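Local structure of chitin oligosaccharide binding protein NagB2 (Paenibacillus sp. FPU-7, 7EHU) at residues N38-A43 and V71-N76; E215-F220 and D389-P394; L255-G260 and L272-W277. The protein probably captures chitin oligosaccharides outside the cell as a solute-binding protein, and here holds a chain of three N-acetylglucosamine units. All coordinates share one frame; numbering follows the deposited sequence. Where two conformers were deposited one is given.

Overall arrangement
Following the chain from its N terminus, contact 1 comes first: residues 38-43, after strand 30-36, meet residues 71-76 at the start of helix 73-86, closing a loop that holds helix 44-60 and strand 64-70. Contact 2 opens later, at helix 214-219, and closes only at residues 389-394, just before helix 394-408. Contact 3 is nested within that long excursion, joining the start of helix 257-265 to the end of strand 271-275. Contacts 1 and 3, with centres about 13 Å apart, touch where Arg40 packs on Tyr257. Contact 2 lies about 25 Å from contact 1, centre to centre, yet all three reach the sugar at the non-reducing end, NAG of chain D.

Contact 1: residues N38-A43 and V71-N76; sequences NVRDTA and VEDTVN. With NAG (2-acetamido-2-deoxy-beta-D-glucopyranose), chain B; NAG (2-acetamido-2-deoxy-beta-D-glucopyranose), chain C; NAG (2-acetamido-2-deoxy-beta-D-glucopyranose), chain D.
Asp73 OD2 is shared between a protein cation and a sugar: Arg40 NH1 reaches it at 3.2 Å from above the carboxylate plane, 58° out of it, while O6 of NAG (chain C) donates to the same OD2 at 2.7 Å. The guanidinium and carboxylate planes stand 76° apart, so the salt bridge is not the flat two-pronged kind, and the bonds from Arg40 NH2 to both oxygens are weak. A water helps close the gap, accepting from Arg40 NH2 at 2.8 Å and lying where it can donate to Asp73 OD1. With chi1 at 53°, the Asp73 carboxylate folds back over its own backbone, where OD1 takes the Thr74 N-H at 2.7 Å. Without the carboxylate, as with an alanine in place of Asp73, the Arg40 guanidinium would probably lose its acidic mate and O6 of NAG (chain C) its acceptor. Beside the salt bridge Val39 sets its methyls against the opposite backbone, CG1 lying 3.4 Å from Val71 N and CG2 near Glu72 CA. Thr42 OG1 and Asn38 OD1 hold the other end of the glycan, binding O7 and O6 of NAG (chain B). The contact joins the segments that follow the C-terminal ends of parallel strands 30-36 and 64-70, linked through helix 44-60 in a beta-alpha-beta crossover, and Trp198 of helix 197-212 covers Asp73 and Thr74.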
loop_
_atom_site.group_PDB
_atom_site.type_symbol
_atom_site.label_atom_id
_atom_site.label_comp_id
_atom_site.label_asym_id
_atom_site.label_seq_id
_atom_site.Cartn_x
_atom_site.Cartn_y
_atom_site.Cartn_z
ATOM N N ASN A 38 11.045 1.998 -7.320
ATOM C CA ASN A 38 10.673 3.249 -7.996
ATOM C C ASN A 38 11.037 3.239 -9.476
ATOM O O ASN A 38 11.854 4.035 -9.944
ATOM C CB ASN A 38 11.305 4.415 -7.263
ATOM C CG ASN A 38 10.847 4.472 -5.853
ATOM O OD1 ASN A 38 9.633 4.480 -5.608
ATOM N ND2 ASN A 38 11.777 4.444 -4.911
ATOM N N VAL A 39 10.386 2.322 -10.210
ATOM C CA VAL A 39 10.717 2.035 -11.604
ATOM C C VAL A 39 9.789 2.714 -12.610
ATOM O O VAL A 39 10.183 2.923 -13.760
ATOM C CB VAL A 39 10.787 0.514 -11.883
ATOM C CG1 VAL A 39 11.848 -0.134 -11.033
ATOM C CG2 VAL A 39 9.440 -0.168 -11.698
ATOM N N ARG A 40 8.546 3.012 -12.233
ATOM C CA ARG A 40 7.595 3.547 -13.199
ATOM C C ARG A 40 7.839 5.039 -13.420
ATOM O O ARG A 40 8.425 5.724 -12.580
ATOM C CB ARG A 40 6.158 3.341 -12.715
ATOM C CG ARG A 40 5.744 1.879 -12.553
ATOM C CD ARG A 40 4.256 1.766 -12.140
ATOM N NE ARG A 40 3.789 0.391 -11.933
ATOM C CZ ARG A 40 3.458 -0.167 -10.761
ATOM N NH1 ARG A 40 3.519 0.496 -9.612
ATOM N NH2 ARG A 40 3.033 -1.415 -10.750
ATOM N N ASP A 41 7.370 5.537 -14.568
ATOM C CA ASP A 41 7.547 6.953 -14.883
ATOM C C ASP A 41 6.950 7.839 -13.792
ATOM O O ASP A 41 7.493 8.906 -13.465
ATOM C CB ASP A 41 6.907 7.287 -16.236
ATOM C CG ASP A 41 7.549 6.557 -17.397
ATOM O OD1 ASP A 41 6.941 6.547 -18.501
ATOM O OD2 ASP A 41 8.654 6.003 -17.214
ATOM N N THR A 42 5.823 7.422 -13.221
ATOM C CA THR A 42 5.172 8.226 -12.193
ATOM C C THR A 42 5.961 8.273 -10.895
ATOM O O THR A 42 5.623 9.072 -10.015
ATOM C CB THR A 42 3.779 7.675 -11.903
ATOM O OG1 THR A 42 3.894 6.282 -11.589
ATOM C CG2 THR A 42 2.824 7.851 -13.099
ATOM N N ALA A 43 6.977 7.425 -10.742
ATOM C CA ALA A 43 7.809 7.390 -9.545
ATOM C C ALA A 43 9.157 8.066 -9.749
ATOM O O ALA A 43 10.039 7.941 -8.888
ATOM C CB ALA A 43 8.006 5.939 -9.098
ATOM N N VAL A 71 13.210 -2.607 -9.176
ATOM C CA VAL A 71 12.395 -3.765 -9.531
ATOM C C VAL A 71 10.931 -3.403 -9.299
ATOM O O VAL A 71 10.607 -2.747 -8.304
ATOM C CB VAL A 71 12.807 -4.976 -8.661
ATOM C CG1 VAL A 71 11.980 -6.196 -8.961
ATOM C CG2 VAL A 71 14.300 -5.294 -8.855
ATOM N N GLU A 72 10.051 -3.826 -10.210
ATOM C CA GLU A 72 8.626 -3.588 -10.052
ATOM C C GLU A 72 8.127 -4.115 -8.715
ATOM O O GLU A 72 8.555 -5.168 -8.254
ATOM C CB GLU A 72 7.855 -4.342 -11.150
ATOM C CG GLU A 72 8.210 -4.086 -12.602
ATOM C CD GLU A 72 7.780 -5.254 -13.482
ATOM O OE1 GLU A 72 6.555 -5.483 -13.573
ATOM O OE2 GLU A 72 8.660 -5.964 -14.049
ATOM N N ASP A 73 7.168 -3.395 -8.131
ATOM C CA ASP A 73 6.618 -3.701 -6.815
ATOM C C ASP A 73 6.299 -5.185 -6.619
ATOM O O ASP A 73 6.815 -5.825 -5.689
ATOM C CB ASP A 73 5.415 -2.775 -6.509
ATOM C CG ASP A 73 4.297 -2.755 -7.585
ATOM O OD1 ASP A 73 4.289 -3.517 -8.562
ATOM O OD2 ASP A 73 3.404 -1.876 -7.429
ATOM N N THR A 74 5.439 -5.753 -7.463
ATOM C CA THR A 74 5.012 -7.133 -7.231
ATOM C C THR A 74 6.178 -8.103 -7.396
ATOM O O THR A 74 6.312 -9.075 -6.634
ATOM C CB THR A 74 3.900 -7.548 -8.203
ATOM O OG1 THR A 74 4.372 -7.361 -9.533
ATOM C CG2 THR A 74 2.618 -6.751 -7.972
ATOM N N VAL A 75 7.030 -7.854 -8.391
ATOM C CA VAL A 75 8.160 -8.733 -8.657
ATOM C C VAL A 75 9.117 -8.720 -7.473
ATOM O O VAL A 75 9.568 -9.777 -7.016
ATOM C CB VAL A 75 8.853 -8.304 -9.963
ATOM C CG1 VAL A 75 10.133 -9.100 -10.200
ATOM C CG2 VAL A 75 7.910 -8.455 -11.162
ATOM N N ASN A 76 9.407 -7.536 -6.917
ATOM C CA ASN A 76 10.337 -7.490 -5.793
ATOM C C ASN A 76 9.764 -8.239 -4.592
ATOM O O ASN A 76 10.420 -9.106 -4.012
ATOM C CB ASN A 76 10.652 -6.060 -5.382
ATOM C CG ASN A 76 11.629 -6.019 -4.258
ATOM O OD1 ASN A 76 12.678 -6.644 -4.354
ATOM N ND2 ASN A 76 11.270 -5.371 -3.145
HETATM C C1 NAG B . 5.599 6.800 -5.553
HETATM C C2 NAG B . 4.685 5.766 -6.235
HETATM C C3 NAG B . 4.130 4.777 -5.218
HETATM C C4 NAG B . 5.195 4.288 -4.242
HETATM C C5 NAG B . 6.059 5.437 -3.743
HETATM C C6 NAG B . 7.215 4.986 -2.887
HETATM C C7 NAG B . 3.383 6.515 -8.208
HETATM C C8 NAG B . 2.172 7.296 -8.653
HETATM N N2 NAG B . 3.583 6.456 -6.887
HETATM O O1 NAG B . 6.201 7.618 -6.495
HETATM O O3 NAG B . 3.527 3.701 -5.934
HETATM O O4 NAG B . 4.539 3.814 -3.068
HETATM O O5 NAG B . 6.604 6.152 -4.853
HETATM O O6 NAG B . 7.927 3.918 -3.486
HETATM O O7 NAG B . 4.126 5.940 -9.005
HETATM C C1 NAG C . 4.416 2.412 -2.884
HETATM C C2 NAG C . 4.005 2.235 -1.433
HETATM C C3 NAG C . 3.600 0.790 -1.153
HETATM C C4 NAG C . 2.624 0.266 -2.196
HETATM C C5 NAG C . 3.200 0.528 -3.581
HETATM C C6 NAG C . 2.302 0.112 -4.719
HETATM C C7 NAG C . 5.187 3.774 0.113
HETATM C C8 NAG C . 6.422 3.962 0.934
HETATM N N2 NAG C . 5.102 2.613 -0.553
HETATM O O3 NAG C . 3.041 0.751 0.151
HETATM O O4 NAG C . 2.485 -1.144 -2.047
HETATM O O5 NAG C . 3.419 1.936 -3.726
HETATM O O6 NAG C . 2.950 0.301 -5.972
HETATM O O7 NAG C . 4.302 4.624 0.074
HETATM C C1 NAG D . 1.258 -1.631 -1.582
HETATM C C2 NAG D . 1.299 -3.137 -1.676
HETATM C C3 NAG D . 0.070 -3.753 -1.010
HETATM C C4 NAG D . -0.069 -3.240 0.419
HETATM C C5 NAG D . -0.061 -1.715 0.438
HETATM C C6 NAG D . -0.090 -1.129 1.834
HETATM C C7 NAG D . 2.506 -4.222 -3.512
HETATM C C8 NAG D . 2.457 -4.651 -4.953
HETATM N N2 NAG D . 1.422 -3.595 -3.050
HETATM O O3 NAG D . 0.214 -5.168 -1.035
HETATM O O4 NAG D . -1.289 -3.669 1.018
HETATM O O5 NAG D . 1.124 -1.238 -0.219
HETATM O O6 NAG D . 1.031 -1.539 2.602
HETATM O O7 NAG D . 3.481 -4.446 -2.793
HETATM O O HOH W 1 1.466 -3.268 -9.300
#

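Contact 2: residues E215-F220 and D389-P394; sequences EAQEGF and DALVQP. With NAG (2-acetamido-2-deoxy-beta-D-glucopyranose), chain D.
With chi1 of Leu391 at -53°, its CG stands anti to the carbonyl carbon and the branched end is carried against helix 214-219, where CD1 meets both Gln217 and Glu218. The extended Gln217 chain passes across the leucine at about a right angle. Glu218 instead bends at chi2, -77°, which brings its carboxylate back over the methyls. Leu391 CD1 thus rests 3.6 Å from Gln217 CG and equally 3.6 Å from Glu218 OE1, while CD2 lies 3.9 Å from Glu218 OE2. These are packing contacts; the Gln217 amide finds its bonds elsewhere, NE2 donating to Pro386 O and OE1 weakly bonded to Asn205. A water joins the two backbones, placed to donate to Gln217 O at 2.7 Å and to Leu391 O at 2.9 Å. Further along, Val392 CG1 sits near the plane of the Phe220 ring, at its edge, and 4.3 Å from Phe220 CB. One face of that ring is lined near its rim by Ala216 O and Gln217 CA, just before it in the chain, and the ring also stacks with Trp227. Gln425 of the C-terminal helix 414-430 touches both Phe220 and Val392. At the other end of the loop, Asp389 turns away from the helix toward the glycan: its OD2 accepts a hydrogen bond from O4 of NAG (chain D) at 2.7 Å, while OD1 forms a salt bridge with Arg77. Asp389 thereby belongs to the glycan pocket, at the non-reducing end of the sugar chain, in a protein of the solute-binding (PBP clan) fold, where ligands bind in the cleft between two lobes.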
loop_
_atom_site.group_PDB
_atom_site.type_symbol
_atom_site.label_atom_id
_atom_site.label_comp_id
_atom_site.label_asym_id
_atom_site.label_seq_id
_atom_site.Cartn_x
_atom_site.Cartn_y
_atom_site.Cartn_z
ATOM N N GLU A 215 -11.429 -7.301 13.421
ATOM C CA GLU A 215 -10.995 -8.493 14.135
ATOM C C GLU A 215 -10.969 -9.723 13.235
ATOM O O GLU A 215 -10.228 -10.668 13.497
ATOM C CB GLU A 215 -11.947 -8.702 15.313
ATOM C CG GLU A 215 -13.400 -8.970 14.907
ATOM C CD GLU A 215 -14.273 -7.739 14.539
ATOM O OE1 GLU A 215 -15.423 -8.000 14.138
ATOM O OE2 GLU A 215 -13.868 -6.553 14.614
ATOM N N ALA A 216 -11.792 -9.743 12.186
ATOM C CA ALA A 216 -11.819 -10.915 11.314
ATOM C C ALA A 216 -10.467 -11.144 10.645
ATOM O O ALA A 216 -9.958 -12.267 10.637
ATOM C CB ALA A 216 -12.933 -10.779 10.275
ATOM N N GLN A 217 -9.861 -10.096 10.080
ATOM C CA GLN A 217 -8.577 -10.304 9.421
ATOM C C GLN A 217 -7.463 -10.545 10.427
ATOM O O GLN A 217 -6.476 -11.208 10.097
ATOM C CB GLN A 217 -8.239 -9.152 8.482
ATOM C CG GLN A 217 -8.124 -7.780 9.122
ATOM C CD GLN A 217 -7.528 -6.769 8.177
ATOM O OE1 GLN A 217 -7.501 -6.982 6.950
ATOM N NE2 GLN A 217 -7.038 -5.666 8.733
ATOM N N GLU A 218 -7.605 -10.033 11.655
ATOM C CA GLU A 218 -6.618 -10.328 12.689
ATOM C C GLU A 218 -6.649 -11.800 13.070
ATOM O O GLU A 218 -5.621 -12.366 13.459
ATOM C CB GLU A 218 -6.897 -9.493 13.944
ATOM C CG GLU A 218 -6.750 -7.987 13.752
ATOM C CD GLU A 218 -5.307 -7.489 13.706
ATOM O OE1 GLU A 218 -5.112 -6.362 13.184
ATOM O OE2 GLU A 218 -4.386 -8.188 14.204
ATOM N N GLY A 219 -7.815 -12.432 12.962
ATOM C CA GLY A 219 -7.983 -13.790 13.428
ATOM C C GLY A 219 -7.616 -14.877 12.436
ATOM O O GLY A 219 -7.425 -16.020 12.856
ATOM N N PHE A 220 -7.518 -14.561 11.135
ATOM C CA PHE A 220 -7.303 -15.617 10.148
ATOM C C PHE A 220 -6.056 -16.438 10.477
ATOM O O PHE A 220 -6.097 -17.674 10.505
ATOM C CB PHE A 220 -7.184 -15.060 8.728
ATOM C CG PHE A 220 -8.415 -14.371 8.198
ATOM C CD1 PHE A 220 -9.701 -14.766 8.534
ATOM C CD2 PHE A 220 -8.264 -13.320 7.307
ATOM C CE1 PHE A 220 -10.811 -14.107 8.006
ATOM C CE2 PHE A 220 -9.362 -12.674 6.775
ATOM C CZ PHE A 220 -10.636 -13.073 7.127
ATOM N N ASP A 389 -2.392 -7.968 4.212
ATOM C CA ASP A 389 -1.112 -8.616 3.911
ATOM C C ASP A 389 -0.050 -8.335 4.954
ATOM O O ASP A 389 0.996 -8.996 4.947
ATOM C CB ASP A 389 -0.837 -8.264 2.464
ATOM C CG ASP A 389 -0.281 -6.875 2.204
ATOM O OD1 ASP A 389 0.387 -6.118 2.763
ATOM O OD2 ASP A 389 -1.389 -6.233 1.968
ATOM N N ALA A 390 -0.343 -7.466 5.924
ATOM C CA ALA A 390 0.485 -7.395 7.116
ATOM C C ALA A 390 0.216 -8.561 8.061
ATOM O O ALA A 390 1.074 -8.883 8.897
ATOM C CB ALA A 390 0.222 -6.092 7.871
ATOM N N LEU A 391 -0.948 -9.207 7.930
ATOM C CA LEU A 391 -1.486 -10.111 8.941
ATOM C C LEU A 391 -1.551 -11.567 8.514
ATOM O O LEU A 391 -1.848 -12.422 9.363
ATOM C CB LEU A 391 -2.922 -9.685 9.295
ATOM C CG LEU A 391 -3.127 -8.231 9.706
ATOM C CD1 LEU A 391 -4.588 -7.932 9.981
ATOM C CD2 LEU A 391 -2.274 -7.908 10.924
ATOM N N VAL A 392 -1.380 -11.868 7.228
ATOM C CA VAL A 392 -1.478 -13.231 6.734
ATOM C C VAL A 392 -0.182 -13.596 6.030
ATOM O O VAL A 392 0.583 -12.742 5.579
ATOM C CB VAL A 392 -2.699 -13.496 5.822
ATOM C CG1 VAL A 392 -3.991 -13.109 6.510
ATOM C CG2 VAL A 392 -2.545 -12.774 4.496
ATOM N N GLN A 393 0.041 -14.890 5.928
ATOM C CA GLN A 393 1.257 -15.397 5.336
ATOM C C GLN A 393 1.290 -15.076 3.840
ATOM O O GLN A 393 0.238 -15.004 3.195
ATOM C CB GLN A 393 1.307 -16.907 5.533
ATOM C CG GLN A 393 1.346 -17.378 6.998
ATOM C CD GLN A 393 -0.060 -17.618 7.669
ATOM O OE1 GLN A 393 -1.087 -16.972 7.342
ATOM N NE2 GLN A 393 -0.091 -18.564 8.621
ATOM N N PRO A 394 2.497 -14.888 3.263
ATOM C CA PRO A 394 2.603 -14.597 1.823
ATOM C C PRO A 394 1.823 -15.547 0.932
ATOM O O PRO A 394 1.174 -15.114 -0.030
ATOM C CB PRO A 394 4.119 -14.669 1.586
ATOM C CG PRO A 394 4.692 -14.162 2.862
ATOM C CD PRO A 394 3.803 -14.761 3.935
HETATM C C1 NAG D . 1.258 -1.631 -1.582
HETATM C C2 NAG D . 1.299 -3.137 -1.676
HETATM C C3 NAG D . 0.070 -3.753 -1.010
HETATM C C4 NAG D . -0.069 -3.240 0.419
HETATM C C5 NAG D . -0.061 -1.715 0.438
HETATM C C6 NAG D . -0.090 -1.129 1.834
HETATM C C7 NAG D . 2.506 -4.222 -3.512
HETATM C C8 NAG D . 2.457 -4.651 -4.953
HETATM N N2 NAG D . 1.422 -3.595 -3.050
HETATM O O3 NAG D . 0.214 -5.168 -1.035
HETATM O O4 NAG D . -1.289 -3.669 1.018
HETATM O O5 NAG D . 1.124 -1.238 -0.219
HETATM O O6 NAG D . 1.031 -1.539 2.602
HETATM O O7 NAG D . 3.481 -4.446 -2.793
HETATM O O HOH W 2 -4.478 -13.012 10.399
#

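Contact 3: residues L255-G260 and L272-W277; sequences LKYSEG and LFDGSW. With NAG (2-acetamido-2-deoxy-beta-D-glucopyranose), chain B; NAG (2-acetamido-2-deoxy-beta-D-glucopyranose), chain C; NAG (2-acetamido-2-deoxy-beta-D-glucopyranose), chain D.
The aromatic platform of the sugar site, set within the two-lobed fold of the periplasmic-binding-protein clan, is fixed here: Trp277 lies under the glycan, and Tyr257, at the edge of the indole, holds it through its N-H and is held in turn by Asp274. Trp277 NE1 donates to Tyr257 OH at 2.8 Å, a nearly straight bond of 162° that runs close to the indole plane. Tyr257 OH in turn donates a hydrogen bond to Asp274 OD1 at 2.6 Å, meeting the syn lone pair. OD1 lies in the plane of the tyrosine ring, at its edge, whereas the carboxylate as a whole is turned 67° from that ring. The hydroxyl is therefore both acceptor and donor in a chain of hydrogen bonds that starts at the indole and ends on a buried acid. Asp274 itself is well secured: OD1 also takes the Gly275 N-H at 2.8 Å, and OD2 is bonded by Gln261. Tyr257 can bridge the gap because its CG stands anti to the backbone N (chi1 173°), sending the ring from the first turn of helix 257-265 toward the end of strand 271-275. Further from the sugar, Leu272 CD1 packs on Gly260 O at 3.8 Å, where the helix passes the strand. On the ligand side, C4 of NAG (chain C) sits over the centre of the indole, 4.0 Å from Trp277 CZ2, consistent with the CH-pi packing common in carbohydrate sites. Gly275 CA backs the opposite face, near the rim. The outer corner of the six-membered ring, CH2, reaches NAG (chain D), and the backbone holds the reducing-end sugar: N2 of NAG (chain B) donates to Trp277 O at 3.1 Å.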
loop_
_atom_site.group_PDB
_atom_site.type_symbol
_atom_site.label_atom_id
_atom_site.label_comp_id
_atom_site.label_asym_id
_atom_site.label_seq_id
_atom_site.Cartn_x
_atom_site.Cartn_y
_atom_site.Cartn_z
ATOM N N LEU A 255 -6.240 -4.949 -17.616
ATOM C CA LEU A 255 -5.482 -3.738 -17.354
ATOM C C LEU A 255 -4.525 -3.960 -16.199
ATOM O O LEU A 255 -4.878 -4.608 -15.210
ATOM C CB LEU A 255 -6.433 -2.607 -16.971
ATOM C CG LEU A 255 -7.372 -2.160 -18.086
ATOM C CD1 LEU A 255 -8.483 -1.283 -17.491
ATOM C CD2 LEU A 255 -6.642 -1.398 -19.181
ATOM N N LYS A 256 -3.333 -3.389 -16.314
ATOM C CA LYS A 256 -2.380 -3.329 -15.216
ATOM C C LYS A 256 -2.824 -2.273 -14.204
ATOM O O LYS A 256 -3.605 -1.372 -14.519
ATOM C CB LYS A 256 -1.006 -2.929 -15.764
ATOM C CG LYS A 256 -0.420 -3.834 -16.847
ATOM C CD LYS A 256 1.055 -3.498 -17.141
ATOM C CE LYS A 256 1.296 -2.010 -17.459
ATOM N NZ LYS A 256 2.407 -1.816 -18.444
ATOM N N TYR A 257 -2.275 -2.381 -12.991
ATOM C CA TYR A 257 -2.574 -1.429 -11.921
ATOM C C TYR A 257 -2.484 0.003 -12.422
ATOM O O TYR A 257 -3.399 0.801 -12.211
ATOM C CB TYR A 257 -1.561 -1.641 -10.787
ATOM C CG TYR A 257 -1.601 -0.644 -9.670
ATOM C CD1 TYR A 257 -2.768 -0.386 -8.979
ATOM C CD2 TYR A 257 -0.447 0.014 -9.286
ATOM C CE1 TYR A 257 -2.789 0.516 -7.932
ATOM C CE2 TYR A 257 -0.443 0.911 -8.251
ATOM C CZ TYR A 257 -1.614 1.144 -7.559
ATOM O OH TYR A 257 -1.558 2.019 -6.497
ATOM N N SER A 258 -1.363 0.352 -13.055
ATOM C CA SER A 258 -1.146 1.733 -13.476
ATOM C C SER A 258 -2.104 2.152 -14.587
ATOM O O SER A 258 -2.420 3.347 -14.723
ATOM C CB SER A 258 0.296 1.904 -13.934
ATOM O OG SER A 258 0.572 1.063 -15.048
ATOM N N GLU A 259 -2.592 1.192 -15.373
ATOM C CA GLU A 259 -3.579 1.510 -16.399
ATOM C C GLU A 259 -4.941 1.785 -15.785
ATOM O O GLU A 259 -5.673 2.646 -16.283
ATOM C CB GLU A 259 -3.633 0.357 -17.405
ATOM C CG GLU A 259 -2.347 0.240 -18.256
ATOM C CD GLU A 259 -2.247 -1.040 -19.092
ATOM O OE1 GLU A 259 -2.913 -2.027 -18.783
ATOM O OE2 GLU A 259 -1.461 -1.028 -20.065
ATOM N N GLY A 260 -5.285 1.104 -14.685
ATOM C CA GLY A 260 -6.469 1.479 -13.935
ATOM C C GLY A 260 -6.366 2.884 -13.372
ATOM O O GLY A 260 -7.327 3.653 -13.412
ATOM N N LEU A 272 -11.754 5.741 -7.973
ATOM C CA LEU A 272 -10.614 4.828 -7.947
ATOM C C LEU A 272 -10.305 4.527 -6.492
ATOM O O LEU A 272 -10.061 5.460 -5.724
ATOM C CB LEU A 272 -9.401 5.502 -8.595
ATOM C CG LEU A 272 -8.094 4.713 -8.576
ATOM C CD1 LEU A 272 -8.093 3.674 -9.699
ATOM C CD2 LEU A 272 -6.913 5.612 -8.730
ATOM N N PHE A 273 -10.322 3.261 -6.105
ATOM C CA PHE A 273 -9.936 2.869 -4.758
ATOM C C PHE A 273 -8.435 2.606 -4.755
ATOM O O PHE A 273 -7.956 1.726 -5.483
ATOM C CB PHE A 273 -10.726 1.644 -4.275
ATOM C CG PHE A 273 -10.619 1.460 -2.793
ATOM C CD1 PHE A 273 -11.475 2.137 -1.948
ATOM C CD2 PHE A 273 -9.609 0.698 -2.235
ATOM C CE1 PHE A 273 -11.350 2.034 -0.576
ATOM C CE2 PHE A 273 -9.471 0.611 -0.848
ATOM C CZ PHE A 273 -10.339 1.263 -0.023
ATOM N N ASP A 274 -7.686 3.406 -4.012
ATOM C CA ASP A 274 -6.237 3.316 -4.098
ATOM C C ASP A 274 -5.611 3.875 -2.835
ATOM O O ASP A 274 -6.278 4.505 -2.004
ATOM C CB ASP A 274 -5.727 4.069 -5.338
ATOM C CG ASP A 274 -4.515 3.424 -5.981
ATOM O OD1 ASP A 274 -3.698 2.793 -5.263
ATOM O OD2 ASP A 274 -4.333 3.617 -7.187
ATOM N N GLY A 275 -4.308 3.618 -2.700
ATOM C CA GLY A 275 -3.545 4.165 -1.616
ATOM C C GLY A 275 -3.117 5.591 -1.859
ATOM O O GLY A 275 -3.078 6.079 -2.991
ATOM N N SER A 276 -2.759 6.264 -0.768
ATOM C CA SER A 276 -2.452 7.690 -0.831
ATOM C C SER A 276 -1.166 7.965 -1.575
ATOM O O SER A 276 -0.931 9.114 -1.967
ATOM C CB SER A 276 -2.505 8.325 0.548
ATOM O OG SER A 276 -1.773 7.575 1.492
ATOM N N TRP A 277 -0.367 6.933 -1.833
ATOM C CA TRP A 277 0.830 7.054 -2.672
ATOM C C TRP A 277 0.494 7.294 -4.141
ATOM O O TRP A 277 1.405 7.574 -4.924
ATOM C CB TRP A 277 1.690 5.769 -2.519
ATOM C CG TRP A 277 0.928 4.559 -3.011
ATOM C CD1 TRP A 277 0.666 4.221 -4.314
ATOM C CD2 TRP A 277 0.260 3.569 -2.213
ATOM N NE1 TRP A 277 -0.125 3.106 -4.381
ATOM C CE2 TRP A 277 -0.389 2.685 -3.099
ATOM C CE3 TRP A 277 0.152 3.349 -0.837
ATOM C CZ2 TRP A 277 -1.146 1.612 -2.647
ATOM C CZ3 TRP A 277 -0.592 2.280 -0.392
ATOM C CH2 TRP A 277 -1.225 1.417 -1.293
HETATM C C1 NAG B . 5.599 6.800 -5.553
HETATM C C2 NAG B . 4.685 5.766 -6.235
HETATM C C3 NAG B . 4.130 4.777 -5.218
HETATM C C4 NAG B . 5.195 4.288 -4.242
HETATM C C5 NAG B . 6.059 5.437 -3.743
HETATM C C6 NAG B . 7.215 4.986 -2.887
HETATM C C7 NAG B . 3.383 6.515 -8.208
HETATM C C8 NAG B . 2.172 7.296 -8.653
HETATM N N2 NAG B . 3.583 6.456 -6.887
HETATM O O1 NAG B . 6.201 7.618 -6.495
HETATM O O3 NAG B . 3.527 3.701 -5.934
HETATM O O4 NAG B . 4.539 3.814 -3.068
HETATM O O5 NAG B . 6.604 6.152 -4.853
HETATM O O6 NAG B . 7.927 3.918 -3.486
HETATM O O7 NAG B . 4.126 5.940 -9.005
HETATM C C1 NAG C . 4.416 2.412 -2.884
HETATM C C2 NAG C . 4.005 2.235 -1.433
HETATM C C3 NAG C . 3.600 0.790 -1.153
HETATM C C4 NAG C . 2.624 0.266 -2.196
HETATM C C5 NAG C . 3.200 0.528 -3.581
HETATM C C6 NAG C . 2.302 0.112 -4.719
HETATM C C7 NAG C . 5.187 3.774 0.113
HETATM C C8 NAG C . 6.422 3.962 0.934
HETATM N N2 NAG C . 5.102 2.613 -0.553
HETATM O O3 NAG C . 3.041 0.751 0.151
HETATM O O4 NAG C . 2.485 -1.144 -2.047
HETATM O O5 NAG C . 3.419 1.936 -3.726
HETATM O O6 NAG C . 2.950 0.301 -5.972
HETATM O O7 NAG C . 4.302 4.624 0.074
HETATM C C1 NAG D . 1.258 -1.631 -1.582
HETATM C C2 NAG D . 1.299 -3.137 -1.676
HETATM C C3 NAG D . 0.070 -3.753 -1.010
HETATM C C4 NAG D . -0.069 -3.240 0.419
HETATM C C5 NAG D . -0.061 -1.715 0.438
HETATM C C6 NAG D . -0.090 -1.129 1.834
HETATM C C7 NAG D . 2.506 -4.222 -3.512
HETATM C C8 NAG D . 2.457 -4.651 -4.953
HETATM N N2 NAG D . 1.422 -3.595 -3.050
HETATM O O3 NAG D . 0.214 -5.168 -1.035
HETATM O O4 NAG D . -1.289 -3.669 1.018
HETATM O O5 NAG D . 1.124 -1.238 -0.219
HETATM O O6 NAG D . 1.031 -1.539 2.602
HETATM O O7 NAG D . 3.481 -4.446 -2.793
#